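Local structure of uncharacterized protein Atu2129 (Agrobacterium tumefaciens, 3DNH) at residues I63-T68 and I216-P221; W214-T217 and G223-L226. The protein is of unknown function but has a CREG-like beta-barrel domain related to pyridoxamine 5'-phosphate oxidases, a family whose relatives commonly bind FMN. All coordinates share one frame; numbering follows the deposited sequence.

In the fold
Both interactions use strand 215-220, the first strand of the small three-stranded antiparallel sheet in the C-terminal part of the chain. Interaction 2 is internal to that sheet. It pairs the start of the strand with strand 223-227 through a backbone hydrogen bond and apolar side chains in van der Waals contact, and it is largely buried. Interaction 1 joins the same strand, further on, to the turn between barrel strands 54-63 and 69-74. It is smaller, only partly buried, and relies on a proline, a serine, an aspartate and one water. Their centres lie 9 Å apart, and they meet where S218 O probably accepts from D225 N.

Interaction 1 of 2, residues I63-T68 and I216-P221; sequences IEPDGT and ITSIDP
P65 and S218 approach each other with no direct hydrogen bond between their segments; a water links I63 O, just ahead of the turn, to S218 OG. The water donates to I63 O at 3.1 Å and lies 3.0 Å from S218 OG. S218 turns its hydroxyl anti to the backbone N (chi1 -167°), which brings OG up to the proline as well. There OG lies 4.0 Å from P65 CA, a loose van der Waals approach. The second direct touch is made by D220. Its CB rests 3.6 Å from P65 O, and its carboxylate lies slightly farther from that oxygen. D220 OD1 is engaged outside the contact, in a salt bridge with R234, and also accepts from D222 N.

P65 is the second residue of a type I turn from E64 to G67, and its CA and O face the strand. G67 N closes this turn on E64 O at 2.7 Å. D66 braces the far side. Its OD2 takes both T68 N, at 3.1 Å, and T68 OG1, at 2.8 Å, from the same face of the carboxylate. The backbone bond makes an Asx turn, and two donors thus hold the D66 carboxylate in place. M183 of helix 180-194 and R127 of helix 121-131 also pack on P65.

On the strand side, T217 and S218 both face D225, a classic beta bulge. The whole is a beta-hairpin turn of the six-stranded barrel, consistent with the FMN-binding clan to which the family belongs, set against the bulged strand that is outermost, within this chain, in the small C-terminal sheet.

Interaction 2 of 2, residues W214-T217 and G223-L226; sequences WKIT and GIDL
I216 and L226 face each other as an antiparallel non-hydrogen-bonded pair, with CA atoms 4.4 Å apart. Their side chains lie side by side and point the same way, and I216 CG1 meets L226 CD2 at 3.7 Å. The other branch of I216, CG2, runs anti to the backbone N and touches I224 CG2 at 3.6 Å. W214 comes in at about a right angle to L226. The benzo edge of its indole does the touching, with CE3 3.7 Å from L226 CB. The carbonyl carbon of L226 lies at that edge, in the ring plane.

The polar contacts sit beside this apolar patch. T217 N donates to D225 O at 2.9 Å, with an angle of 162° at the hydrogen. The T217 hydroxyl lies between the backbone N and the carbonyl carbon (chi1 58°). This brings OG1 to 3.5 Å from D225 CB, where the two side chains cross at a slant. A water lies 2.7 Å from T217 OG1 and donates a weak bond to L226 O. L226 CA approaches K215 O at 3.2 Å in a bent CA-H...O contact (126° at the hydrogen).

Farther out, several partners fix these groups. W214 NE1 donates to K210 O, while A200, S201 and A204 of helix 199-206 pack on the indole. L193 and L203 bring two helices against I216, and F247 and L251 bring another against I224. The D225 carboxylate turns away to R234 and H37. The arrangement is a beta hairpin within the three-stranded antiparallel sheet, whose I216, I224 and L226 face is packed against helices.

Interaction 1 of 2, residues I63-T68 and I216-P221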
loop_
_atom_site.group_PDB
_atom_site.type_symbol
_atom_site.label_atom_id
_atom_site.label_comp_id
_atom_site.label_asym_id
_atom_site.label_seq_id
_atom_site.Cartn_x
_atom_site.Cartn_y
_atom_site.Cartn_z
ATOM N N ILE A 63 14.292 -6.338 5.926
ATOM C CA ILE A 63 14.360 -6.328 7.394
ATOM C C ILE A 63 15.746 -6.815 7.821
ATOM O O ILE A 63 16.227 -7.835 7.315
ATOM C CB ILE A 63 13.257 -7.196 8.096
ATOM C CG1 ILE A 63 11.849 -6.834 7.666
ATOM C CG2 ILE A 63 13.204 -6.882 9.557
ATOM C CD1 ILE A 63 11.273 -5.558 8.387
ATOM N N GLU A 64 16.375 -6.111 8.759
ATOM C CA GLU A 64 17.650 -6.546 9.302
ATOM C C GLU A 64 17.432 -7.507 10.512
ATOM O O GLU A 64 16.330 -7.543 11.070
ATOM C CB GLU A 64 18.491 -5.313 9.659
ATOM C CG GLU A 64 18.537 -4.293 8.481
ATOM C CD GLU A 64 19.427 -3.085 8.775
ATOM O OE1 GLU A 64 20.152 -2.653 7.845
ATOM O OE2 GLU A 64 19.399 -2.592 9.936
ATOM N N PRO A 65 18.459 -8.304 10.884
ATOM C CA PRO A 65 18.330 -9.302 11.974
ATOM C C PRO A 65 17.642 -8.782 13.244
ATOM O O PRO A 65 16.847 -9.493 13.803
ATOM C CB PRO A 65 19.773 -9.693 12.251
ATOM C CG PRO A 65 20.427 -9.555 10.899
ATOM C CD PRO A 65 19.791 -8.371 10.260
ATOM N N ASP A 66 17.911 -7.544 13.665
ATOM C CA ASP A 66 17.253 -6.944 14.847
ATOM C C ASP A 66 15.816 -6.419 14.590
ATOM O O ASP A 66 15.234 -5.772 15.465
ATOM C CB ASP A 66 18.124 -5.833 15.478
ATOM C CG ASP A 66 18.204 -4.592 14.610
ATOM O OD1 ASP A 66 18.845 -3.619 14.998
ATOM O OD2 ASP A 66 17.632 -4.604 13.511
ATOM N N GLY A 67 15.296 -6.653 13.389
ATOM C CA GLY A 67 13.941 -6.258 13.008
ATOM C C GLY A 67 13.808 -4.902 12.343
ATOM O O GLY A 67 12.689 -4.507 12.001
ATOM N N THR A 68 14.938 -4.210 12.122
ATOM C CA THR A 68 14.953 -2.863 11.544
ATOM C C THR A 68 14.596 -2.877 10.050
ATOM O O THR A 68 15.294 -3.537 9.262
ATOM C CB THR A 68 16.327 -2.167 11.701
ATOM O OG1 THR A 68 16.670 -2.042 13.086
ATOM C CG2 THR A 68 16.271 -0.772 11.106
ATOM N N ILE A 216 15.116 -19.523 3.675
ATOM C CA ILE A 216 15.399 -18.784 4.900
ATOM C C ILE A 216 16.184 -17.573 4.537
ATOM O O ILE A 216 17.200 -17.688 3.834
ATOM C CB ILE A 216 16.218 -19.589 5.865
ATOM C CG1 ILE A 216 15.408 -20.815 6.298
ATOM C CG2 ILE A 216 16.675 -18.719 7.094
ATOM C CD1 ILE A 216 16.182 -21.800 7.084
ATOM N N THR A 217 15.701 -16.414 4.976
ATOM C CA THR A 217 16.388 -15.155 4.722
ATOM C C THR A 217 17.146 -14.689 5.946
ATOM O O THR A 217 18.164 -13.988 5.799
ATOM C CB THR A 217 15.430 -14.036 4.192
ATOM O OG1 THR A 217 14.377 -13.809 5.143
ATOM C CG2 THR A 217 14.799 -14.490 2.853
ATOM N N SER A 218 16.683 -15.076 7.145
ATOM C CA SER A 218 17.230 -14.556 8.355
ATOM C C SER A 218 16.841 -15.404 9.538
ATOM O O SER A 218 15.677 -15.792 9.664
ATOM C CB SER A 218 16.754 -13.093 8.555
ATOM O OG SER A 218 17.480 -12.420 9.550
ATOM N N ILE A 219 17.821 -15.690 10.416
ATOM C CA ILE A 219 17.578 -16.382 11.704
ATOM C C ILE A 219 17.932 -15.409 12.812
ATOM O O ILE A 219 18.960 -14.742 12.728
ATOM C CB ILE A 219 18.455 -17.646 11.853
ATOM C CG1 ILE A 219 18.169 -18.629 10.681
ATOM C CG2 ILE A 219 18.281 -18.267 13.263
ATOM C CD1 ILE A 219 19.200 -19.720 10.491
ATOM N N ASP A 220 17.073 -15.316 13.828
ATOM C CA ASP A 220 17.332 -14.411 14.964
ATOM C C ASP A 220 16.921 -15.111 16.270
ATOM O O ASP A 220 16.364 -16.222 16.238
ATOM C CB ASP A 220 16.678 -13.009 14.727
ATOM C CG ASP A 220 15.143 -13.070 14.606
ATOM O OD1 ASP A 220 14.475 -13.439 15.613
ATOM O OD2 ASP A 220 14.584 -12.755 13.517
ATOM N N PRO A 221 17.224 -14.507 17.423
ATOM C CA PRO A 221 16.846 -15.233 18.641
ATOM C C PRO A 221 15.361 -15.612 18.809
ATOM O O PRO A 221 15.042 -16.543 19.575
ATOM C CB PRO A 221 17.278 -14.260 19.763
ATOM C CG PRO A 221 18.424 -13.525 19.166
ATOM C CD PRO A 221 17.991 -13.275 17.734
HETATM O O HOH W 1 18.285 -10.018 7.962
#

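Interaction 2 of 2, residues W214-T217 and G223-L226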
loop_
_atom_site.group_PDB
_atom_site.type_symbol
_atom_site.label_atom_id
_atom_site.label_comp_id
_atom_site.label_asym_id
_atom_site.label_seq_id
_atom_site.Cartn_x
_atom_site.Cartn_y
_atom_site.Cartn_z
ATOM N N TRP A 214 10.532 -21.773 -1.116
ATOM C CA TRP A 214 10.938 -20.947 0.038
ATOM C C TRP A 214 12.439 -20.955 0.308
ATOM O O TRP A 214 13.121 -21.952 0.038
ATOM C CB TRP A 214 10.216 -21.459 1.283
ATOM C CG TRP A 214 8.765 -21.155 1.235
ATOM C CD1 TRP A 214 7.779 -21.952 0.745
ATOM C CD2 TRP A 214 8.138 -19.926 1.624
ATOM N NE1 TRP A 214 6.566 -21.323 0.862
ATOM C CE2 TRP A 214 6.753 -20.070 1.377
ATOM C CE3 TRP A 214 8.604 -18.733 2.187
ATOM C CZ2 TRP A 214 5.825 -19.049 1.665
ATOM C CZ3 TRP A 214 7.691 -17.733 2.486
ATOM C CH2 TRP A 214 6.313 -17.899 2.230
ATOM N N LYS A 215 12.946 -19.854 0.852
ATOM C CA LYS A 215 14.303 -19.777 1.393
ATOM C C LYS A 215 14.268 -19.076 2.741
ATOM O O LYS A 215 13.468 -18.162 2.931
ATOM C CB LYS A 215 15.232 -19.007 0.446
ATOM C CG LYS A 215 15.592 -19.761 -0.896
ATOM C CD LYS A 215 16.489 -21.009 -0.642
ATOM C CE LYS A 215 16.666 -21.909 -1.889
ATOM N NZ LYS A 215 17.360 -23.237 -1.641
ATOM N N ILE A 216 15.116 -19.523 3.675
ATOM C CA ILE A 216 15.399 -18.784 4.900
ATOM C C ILE A 216 16.184 -17.573 4.537
ATOM O O ILE A 216 17.200 -17.688 3.834
ATOM C CB ILE A 216 16.218 -19.589 5.865
ATOM C CG1 ILE A 216 15.408 -20.815 6.298
ATOM C CG2 ILE A 216 16.675 -18.719 7.094
ATOM C CD1 ILE A 216 16.182 -21.800 7.084
ATOM N N THR A 217 15.701 -16.414 4.976
ATOM C CA THR A 217 16.388 -15.155 4.722
ATOM C C THR A 217 17.146 -14.689 5.946
ATOM O O THR A 217 18.164 -13.988 5.799
ATOM C CB THR A 217 15.430 -14.036 4.192
ATOM O OG1 THR A 217 14.377 -13.809 5.143
ATOM C CG2 THR A 217 14.799 -14.490 2.853
ATOM N N GLY A 223 13.109 -16.138 16.134
ATOM C CA GLY A 223 12.604 -16.983 15.045
ATOM C C GLY A 223 13.311 -16.808 13.717
ATOM O O GLY A 223 14.450 -16.350 13.668
ATOM N N ILE A 224 12.606 -17.144 12.635
ATOM C CA ILE A 224 13.222 -17.323 11.341
ATOM C C ILE A 224 12.337 -16.651 10.302
ATOM O O ILE A 224 11.113 -16.919 10.248
ATOM C CB ILE A 224 13.349 -18.864 10.957
ATOM C CG1 ILE A 224 14.152 -19.664 12.009
ATOM C CG2 ILE A 224 13.959 -18.994 9.486
ATOM C CD1 ILE A 224 14.009 -21.246 11.900
ATOM N N ASP A 225 12.944 -15.828 9.449
ATOM C CA ASP A 225 12.180 -15.178 8.423
ATOM C C ASP A 225 12.410 -15.988 7.202
ATOM O O ASP A 225 13.549 -16.414 6.964
ATOM C CB ASP A 225 12.663 -13.750 8.198
ATOM C CG ASP A 225 12.106 -12.757 9.253
ATOM O OD1 ASP A 225 11.246 -13.100 10.081
ATOM O OD2 ASP A 225 12.532 -11.614 9.217
ATOM N N LEU A 226 11.348 -16.177 6.407
ATOM C CA LEU A 226 11.435 -16.880 5.100
ATOM C C LEU A 226 10.795 -16.092 3.979
ATOM O O LEU A 226 9.888 -15.293 4.225
ATOM C CB LEU A 226 10.819 -18.292 5.175
ATOM C CG LEU A 226 11.329 -19.108 6.366
ATOM C CD1 LEU A 226 10.261 -19.209 7.401
ATOM C CD2 LEU A 226 11.767 -20.454 5.844
HETATM O O HOH W 2 12.041 -12.769 4.336
#